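Local coordinates for protein acetyl-CoA acetyltransferase (Elizabethkingia anophelis NUHP1, PDB 6BN2) that probably catalyses the reversible condensation of two acetyl-CoA molecules to acetoacetyl-CoA and CoA, at residues A[11-16]-A[280-285]; A[18-23]-A[207-212]; A[22-27]-A[223-228]; A[260-265]-A[361-366]. All coordinates share one frame; numbering follows the deposited sequence. Where two conformers were deposited one is given.

Interaction 1. Residues A[11-16]-A[280-285]; sequences EVFIVS and LAKIVS
K282 reaches along one face of an antiparallel strand pair to meet E11 in a salt bridge, NZ of K282 lying 2.8 Å from OE2 of E11. The reach is a matter of torsions: CG of K282 is anti to the backbone N (chi1 174°), and the chain stays extended to its tip. On E11 the ammonium takes the anti lone pair of OE2, the one turned away from the other oxygen. Along the way the lysine passes the F13 ring, whose CE1 lies 3.9 Å from CB of K282, an oblique approach within a non-hydrogen-bonded pair.

V12, I14, A281 and I283 point to the other face. CD1 of I14 touches CG1 of I283 at 3.8 Å, the two chains meeting at about a right angle, while CD1 of I283 also reaches CG1 of V12. The backbone holds the register by 2.9 Å bonds from I14 N to A281 O and from I283 N to V12 O. L280 and A281 both face I14, a classic beta bulge: L280 N makes the 2.8 Å bond to I14 O, and A281 N adds a weak one. The bulge turns L280 toward the other strand, and its CD1 rests 3.6 Å from CA of S16. Near the other end a water links V12 N to I283 O.

On the far side of 11-16, F13 and V15 bond through their backbones to strand 258-268, while K282 bonds to E398 beyond 281-285. Helix 98-111 packs on V12 and I283; helix 269-274 packs on E11, F13 and V15.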
# COMPACT_ATOMS: atom_id res chain seq x y z
N GLU A 11 -14.58 0.39 20.40
CA GLU A 11 -15.12 -0.61 19.49
C GLU A 11 -15.12 -0.08 18.06
O GLU A 11 -15.17 1.13 17.82
CB GLU A 11 -16.54 -0.99 19.90
CG GLU A 11 -16.63 -1.66 21.26
CD GLU A 11 -18.06 -1.78 21.74
OE1 GLU A 11 -18.74 -0.74 21.86
OE2 GLU A 11 -18.51 -2.92 21.99
N VAL A 12 -15.06 -1.00 17.10
CA VAL A 12 -15.12 -0.67 15.68
C VAL A 12 -16.24 -1.48 15.07
O VAL A 12 -16.25 -2.71 15.17
CB VAL A 12 -13.80 -0.99 14.96
CG1 VAL A 12 -13.85 -0.48 13.52
CG2 VAL A 12 -12.64 -0.37 15.74
N PHE A 13 -17.16 -0.79 14.42
CA PHE A 13 -18.32 -1.42 13.81
C PHE A 13 -18.28 -1.30 12.30
O PHE A 13 -17.76 -0.33 11.75
CB PHE A 13 -19.60 -0.78 14.33
CG PHE A 13 -19.83 -1.03 15.77
CD1 PHE A 13 -20.53 -2.16 16.18
CD2 PHE A 13 -19.33 -0.15 16.73
CE1 PHE A 13 -20.74 -2.41 17.53
CE2 PHE A 13 -19.54 -0.40 18.07
CZ PHE A 13 -20.24 -1.52 18.47
N ILE A 14 -18.83 -2.31 11.63
CA ILE A 14 -19.01 -2.29 10.18
C ILE A 14 -20.45 -1.87 9.93
O ILE A 14 -21.37 -2.58 10.34
CB ILE A 14 -18.72 -3.66 9.55
CG1 ILE A 14 -17.26 -4.06 9.79
CG2 ILE A 14 -19.02 -3.63 8.05
CD1 ILE A 14 -17.01 -5.54 9.54
N VAL A 15 -20.64 -0.72 9.29
CA VAL A 15 -21.99 -0.20 9.09
C VAL A 15 -22.49 -0.45 7.66
O VAL A 15 -23.70 -0.37 7.43
CB VAL A 15 -22.11 1.30 9.45
CG1 VAL A 15 -21.98 1.48 10.97
CG2 VAL A 15 -21.10 2.16 8.70
N SER A 16 -21.61 -0.75 6.72
CA SER A 16 -22.04 -1.19 5.40
C SER A 16 -20.91 -1.99 4.78
O SER A 16 -19.74 -1.85 5.16
CB SER A 16 -22.43 -0.00 4.50
OG SER A 16 -21.30 0.80 4.25
N LEU A 280 -23.96 -3.50 10.99
CA LEU A 280 -24.12 -4.88 10.52
C LEU A 280 -23.42 -5.86 11.45
O LEU A 280 -23.96 -6.94 11.75
CB LEU A 280 -23.55 -5.02 9.10
CG LEU A 280 -24.13 -4.10 8.03
CD1 LEU A 280 -23.38 -4.30 6.73
CD2 LEU A 280 -25.62 -4.41 7.86
N ALA A 281 -22.23 -5.50 11.92
CA ALA A 281 -21.36 -6.41 12.64
C ALA A 281 -20.34 -5.58 13.40
O ALA A 281 -20.13 -4.40 13.11
CB ALA A 281 -20.64 -7.39 11.69
N LYS A 282 -19.71 -6.21 14.38
CA LYS A 282 -18.63 -5.60 15.16
C LYS A 282 -17.34 -6.32 14.82
O LYS A 282 -17.33 -7.54 14.68
CB LYS A 282 -18.94 -5.71 16.66
CG LYS A 282 -17.82 -5.23 17.57
CD LYS A 282 -18.29 -5.29 19.03
CE LYS A 282 -17.14 -5.49 19.99
NZ LYS A 282 -17.62 -5.47 21.41
N ILE A 283 -16.24 -5.58 14.66
CA ILE A 283 -14.94 -6.22 14.49
C ILE A 283 -14.43 -6.59 15.88
O ILE A 283 -14.26 -5.72 16.73
CB ILE A 283 -13.95 -5.32 13.75
CG1 ILE A 283 -14.42 -5.12 12.30
CG2 ILE A 283 -12.54 -5.93 13.78
CD1 ILE A 283 -13.59 -4.09 11.51
N VAL A 284 -14.21 -7.88 16.12
CA VAL A 284 -13.81 -8.33 17.45
C VAL A 284 -12.30 -8.30 17.61
O VAL A 284 -11.78 -7.79 18.61
CB VAL A 284 -14.37 -9.73 17.73
CG1 VAL A 284 -13.91 -10.23 19.09
CG2 VAL A 284 -15.91 -9.72 17.65
N SER A 285 -11.59 -8.86 16.62
CA SER A 285 -10.14 -8.96 16.65
C SER A 285 -9.64 -9.28 15.25
O SER A 285 -10.41 -9.60 14.34
CB SER A 285 -9.67 -10.03 17.63
OG SER A 285 -10.11 -11.30 17.16
O HOH W 1 -14.71 -3.63 18.28

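Interaction 2. Residues A[18-23]-A[207-212]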
# COMPACT_ATOMS: atom_id res chain seq x y z
N VAL A 18 -20.18 -4.00 0.81
CA VAL A 18 -20.69 -4.39 -0.51
C VAL A 18 -19.54 -4.85 -1.39
O VAL A 18 -18.36 -4.66 -1.07
CB VAL A 18 -21.45 -3.25 -1.22
CG1 VAL A 18 -22.58 -2.70 -0.37
CG2 VAL A 18 -20.46 -2.11 -1.61
N ARG A 19 -19.90 -5.45 -2.53
CA ARG A 19 -18.90 -5.86 -3.51
C ARG A 19 -19.51 -5.75 -4.89
O ARG A 19 -20.72 -5.89 -5.05
CB ARG A 19 -18.44 -7.30 -3.28
CG ARG A 19 -19.59 -8.33 -3.44
CD ARG A 19 -18.99 -9.70 -3.26
NE ARG A 19 -19.86 -10.84 -3.52
CZ ARG A 19 -19.95 -11.46 -4.70
NH1 ARG A 19 -19.31 -10.97 -5.77
NH2 ARG A 19 -20.68 -12.57 -4.80
N THR A 20 -18.66 -5.53 -5.91
CA THR A 20 -19.11 -5.73 -7.28
C THR A 20 -19.27 -7.24 -7.53
O THR A 20 -18.72 -8.06 -6.81
CB THR A 20 -18.10 -5.14 -8.29
OG1 THR A 20 -16.91 -5.94 -8.31
CG2 THR A 20 -17.72 -3.70 -7.94
N PRO A 21 -20.01 -7.62 -8.58
CA PRO A 21 -19.85 -8.99 -9.07
C PRO A 21 -18.43 -9.14 -9.59
O PRO A 21 -17.74 -8.17 -9.88
CB PRO A 21 -20.88 -9.10 -10.21
CG PRO A 21 -21.65 -7.78 -10.24
CD PRO A 21 -20.76 -6.78 -9.54
N MET A 22 -17.98 -10.39 -9.71
CA MET A 22 -16.63 -10.63 -10.18
C MET A 22 -16.67 -11.05 -11.64
O MET A 22 -17.44 -11.93 -12.02
CB MET A 22 -15.93 -11.67 -9.31
CG MET A 22 -15.59 -11.08 -7.97
SD MET A 22 -14.84 -12.24 -6.85
CE MET A 22 -16.28 -13.09 -6.21
N GLY A 23 -15.86 -10.39 -12.45
CA GLY A 23 -15.75 -10.74 -13.86
C GLY A 23 -14.63 -11.73 -14.10
O GLY A 23 -13.65 -11.80 -13.35
N VAL A 207 -23.35 -5.02 -5.63
CA VAL A 207 -23.77 -3.79 -6.29
C VAL A 207 -23.36 -3.89 -7.76
O VAL A 207 -22.21 -4.25 -8.05
CB VAL A 207 -23.17 -2.53 -5.63
CG1 VAL A 207 -23.79 -2.36 -4.24
CG2 VAL A 207 -21.65 -2.59 -5.53
N PRO A 208 -24.26 -3.61 -8.69
CA PRO A 208 -23.96 -3.86 -10.10
C PRO A 208 -23.03 -2.81 -10.68
O PRO A 208 -22.89 -1.70 -10.17
CB PRO A 208 -25.34 -3.77 -10.76
CG PRO A 208 -26.09 -2.79 -9.86
CD PRO A 208 -25.64 -3.15 -8.46
N VAL A 209 -22.41 -3.19 -11.80
CA VAL A 209 -21.52 -2.31 -12.56
C VAL A 209 -22.19 -2.01 -13.89
O VAL A 209 -22.54 -2.93 -14.63
CB VAL A 209 -20.15 -2.96 -12.80
CG1 VAL A 209 -19.26 -2.01 -13.60
CG2 VAL A 209 -19.50 -3.36 -11.49
N SER A 210 -22.34 -0.73 -14.20
CA SER A 210 -22.86 -0.31 -15.49
C SER A 210 -21.68 -0.12 -16.43
O SER A 210 -20.73 0.59 -16.10
CB SER A 210 -23.67 0.98 -15.36
OG SER A 210 -24.14 1.41 -16.61
N ILE A 211 -21.74 -0.75 -17.60
CA ILE A 211 -20.62 -0.80 -18.53
C ILE A 211 -20.99 0.00 -19.77
O ILE A 211 -21.85 -0.43 -20.56
CB ILE A 211 -20.24 -2.24 -18.88
CG1 ILE A 211 -19.84 -2.99 -17.61
CG2 ILE A 211 -19.11 -2.26 -19.90
CD1 ILE A 211 -19.90 -4.48 -17.74
N PRO A 212 -20.38 1.17 -20.00
CA PRO A 212 -20.73 1.97 -21.18
C PRO A 212 -20.42 1.21 -22.47
O PRO A 212 -19.44 0.48 -22.56
CB PRO A 212 -19.86 3.22 -21.03
CG PRO A 212 -18.70 2.77 -20.21
CD PRO A 212 -19.27 1.76 -19.24
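R19 and V207 join the two backbones through one bond, V207 N to R19 O at 2.8 Å, with an angle of 165° at the hydrogen. Both chains run in broadly the same direction here. R19 also bonds through its backbone to E205, so this residue meets two positions of the neighbouring chain, one before and one after V206, as in a short parallel ladder. The ladder goes no further. V207 O is buried without a hydrogen-bond partner in the model, and carbon-bound hydrogens face it instead: CA of T20 lies 3.5 Å away in a nearly straight CA-H...O contact (172°), and CD of P21 lies 3.3 Å from the same oxygen. Proline has no N-H to offer at this point.

The arrangement brings the long insertion between strands 117-125 and 258-268, the loop domain of thiolases, against strand 12-24, which bonds to strand 258-268 through V18 and T20.

V18 and V207 meet at about a right angle, CB of V18 being 3.9 Å from CG1 of V207. With CG1 of V207 anti to the carbonyl carbon (chi1 -68°), CG2 falls between N and the carbonyl carbon and comes 3.5 Å from R19 O. V209 sends CG2 to T20, 3.9 Å from CB, and the same methyl borders the P21 ring at CD. R19 turns away from this packing, to E205 and D224.

Interaction 3. Residues A[22-27]-A[223-228]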
# COMPACT_ATOMS: atom_id res chain seq x y z
N MET A 22 -17.98 -10.39 -9.71
CA MET A 22 -16.63 -10.63 -10.18
C MET A 22 -16.67 -11.05 -11.64
O MET A 22 -17.44 -11.93 -12.02
CB MET A 22 -15.93 -11.67 -9.31
CG MET A 22 -15.59 -11.08 -7.97
SD MET A 22 -14.84 -12.24 -6.85
CE MET A 22 -16.28 -13.09 -6.21
N GLY A 23 -15.86 -10.39 -12.45
CA GLY A 23 -15.75 -10.74 -13.86
C GLY A 23 -14.63 -11.73 -14.10
O GLY A 23 -13.65 -11.80 -13.35
N SER A 24 -14.79 -12.51 -15.15
CA SER A 24 -13.78 -13.48 -15.57
C SER A 24 -12.63 -12.77 -16.27
O SER A 24 -12.77 -11.63 -16.74
CB SER A 24 -14.39 -14.53 -16.50
OG SER A 24 -15.37 -15.31 -15.84
N PHE A 25 -11.50 -13.46 -16.37
CA PHE A 25 -10.32 -12.90 -17.02
C PHE A 25 -10.65 -12.58 -18.47
O PHE A 25 -11.14 -13.44 -19.21
CB PHE A 25 -9.17 -13.91 -16.93
CG PHE A 25 -7.82 -13.36 -17.31
CD1 PHE A 25 -7.07 -13.97 -18.30
CD2 PHE A 25 -7.30 -12.24 -16.67
CE1 PHE A 25 -5.81 -13.48 -18.63
CE2 PHE A 25 -6.05 -11.75 -17.01
CZ PHE A 25 -5.31 -12.37 -18.00
N MET A 26 -10.35 -11.34 -18.89
CA MET A 26 -10.70 -10.80 -20.21
C MET A 26 -12.21 -10.86 -20.46
O MET A 26 -12.65 -10.87 -21.63
CB MET A 26 -9.95 -11.53 -21.33
CG MET A 26 -8.47 -11.71 -21.04
SD MET A 26 -7.57 -10.19 -20.81
CE MET A 26 -7.77 -9.41 -22.40
N GLY A 27 -13.00 -10.86 -19.39
CA GLY A 27 -14.45 -11.03 -19.46
C GLY A 27 -15.20 -9.72 -19.33
O GLY A 27 -14.77 -8.68 -19.86
N GLU A 223 -24.10 -10.05 -11.75
CA GLU A 223 -23.95 -11.37 -11.16
C GLU A 223 -22.58 -11.93 -11.50
O GLU A 223 -22.08 -11.75 -12.62
CB GLU A 223 -25.06 -12.30 -11.68
CG GLU A 223 -25.09 -13.66 -11.01
CD GLU A 223 -26.34 -14.46 -11.36
OE1 GLU A 223 -27.30 -13.87 -11.92
OE2 GLU A 223 -26.37 -15.67 -11.08
N ASP A 224 -21.97 -12.61 -10.52
CA ASP A 224 -20.70 -13.30 -10.74
C ASP A 224 -20.81 -14.20 -11.96
O ASP A 224 -21.80 -14.91 -12.12
CB ASP A 224 -20.34 -14.17 -9.53
CG ASP A 224 -20.13 -13.37 -8.27
OD1 ASP A 224 -19.60 -12.24 -8.33
OD2 ASP A 224 -20.49 -13.87 -7.20
N GLU A 225 -19.80 -14.16 -12.84
CA GLU A 225 -19.89 -14.96 -14.05
C GLU A 225 -18.95 -16.16 -14.05
O GLU A 225 -19.12 -17.05 -14.89
CB GLU A 225 -19.63 -14.11 -15.31
CG GLU A 225 -18.20 -13.56 -15.47
CD GLU A 225 -18.07 -12.58 -16.64
OE1 GLU A 225 -19.03 -12.41 -17.43
OE2 GLU A 225 -16.99 -11.95 -16.77
N GLU A 226 -18.01 -16.23 -13.10
CA GLU A 226 -17.04 -17.33 -13.12
C GLU A 226 -17.70 -18.68 -12.84
O GLU A 226 -17.30 -19.69 -13.42
CB GLU A 226 -15.93 -17.07 -12.10
CG GLU A 226 -14.75 -18.00 -12.27
CD GLU A 226 -14.04 -17.78 -13.59
OE1 GLU A 226 -13.68 -16.61 -13.89
OE2 GLU A 226 -13.85 -18.76 -14.34
N TYR A 227 -18.70 -18.72 -11.96
CA TYR A 227 -19.20 -20.01 -11.48
C TYR A 227 -20.01 -20.74 -12.53
O TYR A 227 -20.27 -21.94 -12.39
CB TYR A 227 -20.02 -19.83 -10.19
CG TYR A 227 -21.42 -19.31 -10.37
CD1 TYR A 227 -22.49 -20.20 -10.57
CD2 TYR A 227 -21.71 -17.95 -10.33
CE1 TYR A 227 -23.78 -19.76 -10.73
CE2 TYR A 227 -23.03 -17.49 -10.50
CZ TYR A 227 -24.05 -18.40 -10.69
OH TYR A 227 -25.35 -17.99 -10.86
N LYS A 228 -20.41 -20.04 -13.59
CA LYS A 228 -21.03 -20.68 -14.73
C LYS A 228 -20.01 -21.25 -15.71
O LYS A 228 -20.40 -22.01 -16.61
CB LYS A 228 -21.97 -19.68 -15.41
CG LYS A 228 -23.19 -19.38 -14.56
CD LYS A 228 -23.93 -18.12 -15.00
CE LYS A 228 -23.29 -16.88 -14.40
NZ LYS A 228 -24.15 -15.67 -14.54
O HOH W 2 -17.36 -14.50 -10.96
O HOH W 3 -11.39 -16.06 -15.22
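OE1 of E226 is gripped by three groups: the hydroxyl of S24, a water that also accepts from F25 N, and the side-chain amide of N258. The S24 bond runs from OG to OE1 at 2.9 Å and reaches the carboxylate from above its plane, 62° out of it. It holds for one of two S24 conformers. A bend at chi2 (65°) in E226 brings OE1 over to the serine.

E225 takes the backbone of the same residue: S24 N donates to OE2 of E225 at 2.8 Å, meeting that oxygen's anti lone pair. The glutamate chain is extended beyond CG and lies against the serine, with CG of E225 3.3 Å from OG of S24. Its other oxygen, OE1, bonds to S28. Two residues earlier, M22 N donates to OD1 of D224 at 2.8 Å, again at that oxygen's anti lone pair, while OD2 of D224 holds R19 NH2 in a salt bridge and W197 in a hydrogen bond. E225 N returns a weak bond to M22 O, at 3.3 Å, but a water donating to M22 O and accepting from E226 N reinforces this crossing.

Three successive acidic residues bind the chain just before and within the type II turn S24 to G27. R19 probably offsets the charge of D224, and a bound calcium ion about 6 Å from the E226 side chain may ease that of E226.

Interaction 4. Residues A[260-265]-A[361-366]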
# COMPACT_ATOMS: atom_id res chain seq x y z
N GLY A 260 -12.64 -7.27 -10.00
CA GLY A 260 -13.71 -6.95 -9.05
C GLY A 260 -13.21 -6.05 -7.95
O GLY A 260 -12.01 -5.80 -7.81
N ALA A 261 -14.16 -5.54 -7.15
CA ALA A 261 -13.78 -4.70 -6.01
C ALA A 261 -14.80 -4.88 -4.89
O ALA A 261 -15.87 -5.47 -5.08
CB ALA A 261 -13.69 -3.22 -6.42
N SER A 262 -14.44 -4.36 -3.71
CA SER A 262 -15.29 -4.49 -2.53
C SER A 262 -14.99 -3.33 -1.59
O SER A 262 -13.91 -2.73 -1.64
CB SER A 262 -15.07 -5.84 -1.83
OG SER A 262 -13.68 -6.09 -1.68
N ALA A 263 -15.95 -3.01 -0.73
CA ALA A 263 -15.74 -1.86 0.15
C ALA A 263 -16.63 -1.96 1.37
O ALA A 263 -17.79 -2.40 1.28
CB ALA A 263 -16.01 -0.55 -0.59
N LEU A 264 -16.08 -1.52 2.50
CA LEU A 264 -16.78 -1.49 3.77
C LEU A 264 -16.65 -0.11 4.38
O LEU A 264 -15.65 0.59 4.18
CB LEU A 264 -16.22 -2.54 4.75
CG LEU A 264 -16.28 -4.03 4.36
CD1 LEU A 264 -15.22 -4.42 3.34
CD2 LEU A 264 -16.10 -4.87 5.64
N VAL A 265 -17.65 0.29 5.14
CA VAL A 265 -17.56 1.50 5.94
C VAL A 265 -17.48 1.08 7.40
O VAL A 265 -18.33 0.33 7.88
CB VAL A 265 -18.75 2.45 5.71
CG1 VAL A 265 -18.61 3.65 6.65
CG2 VAL A 265 -18.82 2.92 4.24
N SER A 361 -10.15 -9.67 -2.79
CA SER A 361 -10.69 -10.87 -2.14
C SER A 361 -10.65 -10.81 -0.61
O SER A 361 -11.54 -11.35 0.05
CB SER A 361 -9.94 -12.11 -2.63
OG SER A 361 -10.30 -12.35 -3.99
N GLY A 362 -9.60 -10.22 -0.03
CA GLY A 362 -9.49 -10.19 1.41
C GLY A 362 -10.57 -9.40 2.11
O GLY A 362 -10.95 -9.72 3.24
N SER A 363 -11.06 -8.33 1.47
CA SER A 363 -12.25 -7.67 1.99
C SER A 363 -13.54 -8.30 1.48
O SER A 363 -14.54 -8.29 2.20
CB SER A 363 -12.22 -6.16 1.66
OG SER A 363 -11.74 -5.91 0.34
N ARG A 364 -13.53 -8.86 0.26
CA ARG A 364 -14.72 -9.50 -0.28
C ARG A 364 -15.22 -10.62 0.64
O ARG A 364 -16.43 -10.73 0.90
CB ARG A 364 -14.41 -10.02 -1.69
CG ARG A 364 -15.64 -10.34 -2.55
CD ARG A 364 -16.31 -11.66 -2.14
NE ARG A 364 -15.44 -12.82 -2.39
CZ ARG A 364 -15.71 -14.06 -1.97
NH1 ARG A 364 -16.79 -14.30 -1.25
NH2 ARG A 364 -14.88 -15.05 -2.26
N ILE A 365 -14.31 -11.44 1.17
CA ILE A 365 -14.77 -12.54 2.02
C ILE A 365 -15.34 -12.04 3.34
O ILE A 365 -16.18 -12.72 3.94
CB ILE A 365 -13.66 -13.59 2.25
CG1 ILE A 365 -12.46 -13.02 3.01
CG2 ILE A 365 -13.25 -14.24 0.91
CD1 ILE A 365 -11.40 -14.12 3.36
N ILE A 366 -14.96 -10.84 3.80
CA ILE A 366 -15.61 -10.24 4.96
C ILE A 366 -17.04 -9.83 4.62
O ILE A 366 -17.97 -10.05 5.41
CB ILE A 366 -14.81 -9.03 5.47
CG1 ILE A 366 -13.36 -9.44 5.76
CG2 ILE A 366 -15.45 -8.48 6.73
CD1 ILE A 366 -12.48 -8.22 6.14
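S262 and S363 meet hydroxyl to hydroxyl, with OG of S262 2.8 Å from OG of S363 in a hydrogen bond whose donor the geometry leaves open. In both serines OG occupies the position between the backbone N and the carbonyl carbon (chi1 48° and 40°), which brings the two oxygens tip to tip between strand and helix. Two residues along, on the same face, L264 spreads its fork over the helix. Its CD1 lies 3.9 Å from CB of S363, and CD2 lies 3.8 Å from CG2 of I366, the two crossing at about a right angle. R364 adds only its base, CB being 4.0 Å from OG of S262, before its bent chain carries the guanidinium away to T368.

S360 supports the serine pair from the preceding turn: its OG bonds to OG of S262, and its carbonyl oxygen to OG of S363. The buried hydroxyls have further polar partners. Strand 12-24 flanks the contact, with R19 touching both S262 and R364. On the other side of strand 260-265, A261 and A263 face helix 34-48.

The axes of strand 260-265 and helix 361-366 approach to 7.3 Å. I365 of the helix meets strand 380-387, so the helix lies between strands of the two halves, matching the central helical layer of the thiolase fold. S361, one turn before I365, bonds through OG to ND1 of H356, the predicted proton acceptor.

Interactions 1, 2 and 3 succeed one another along strand 12-24, and interaction 4 starts on its sheet neighbour, strand 258-268. The sequence loops of interactions 2 and 3 lie within that of interaction 1, whereas 1 and 4 cross. Centres of 1 and 3 stand 29 Å apart on opposite sides of the chain's centre; those of 2 and 3 are 11 Å apart and are tied by the R19-D224 salt bridge. Interaction 4 lies nearest the middle, 14 Å from interaction 1 and 13 Å from interaction 2 between centres. Strand 12-24 therefore connects the junction of the two thiolase halves at one end with the loop region near the predicted active-site histidine and calcium at the other.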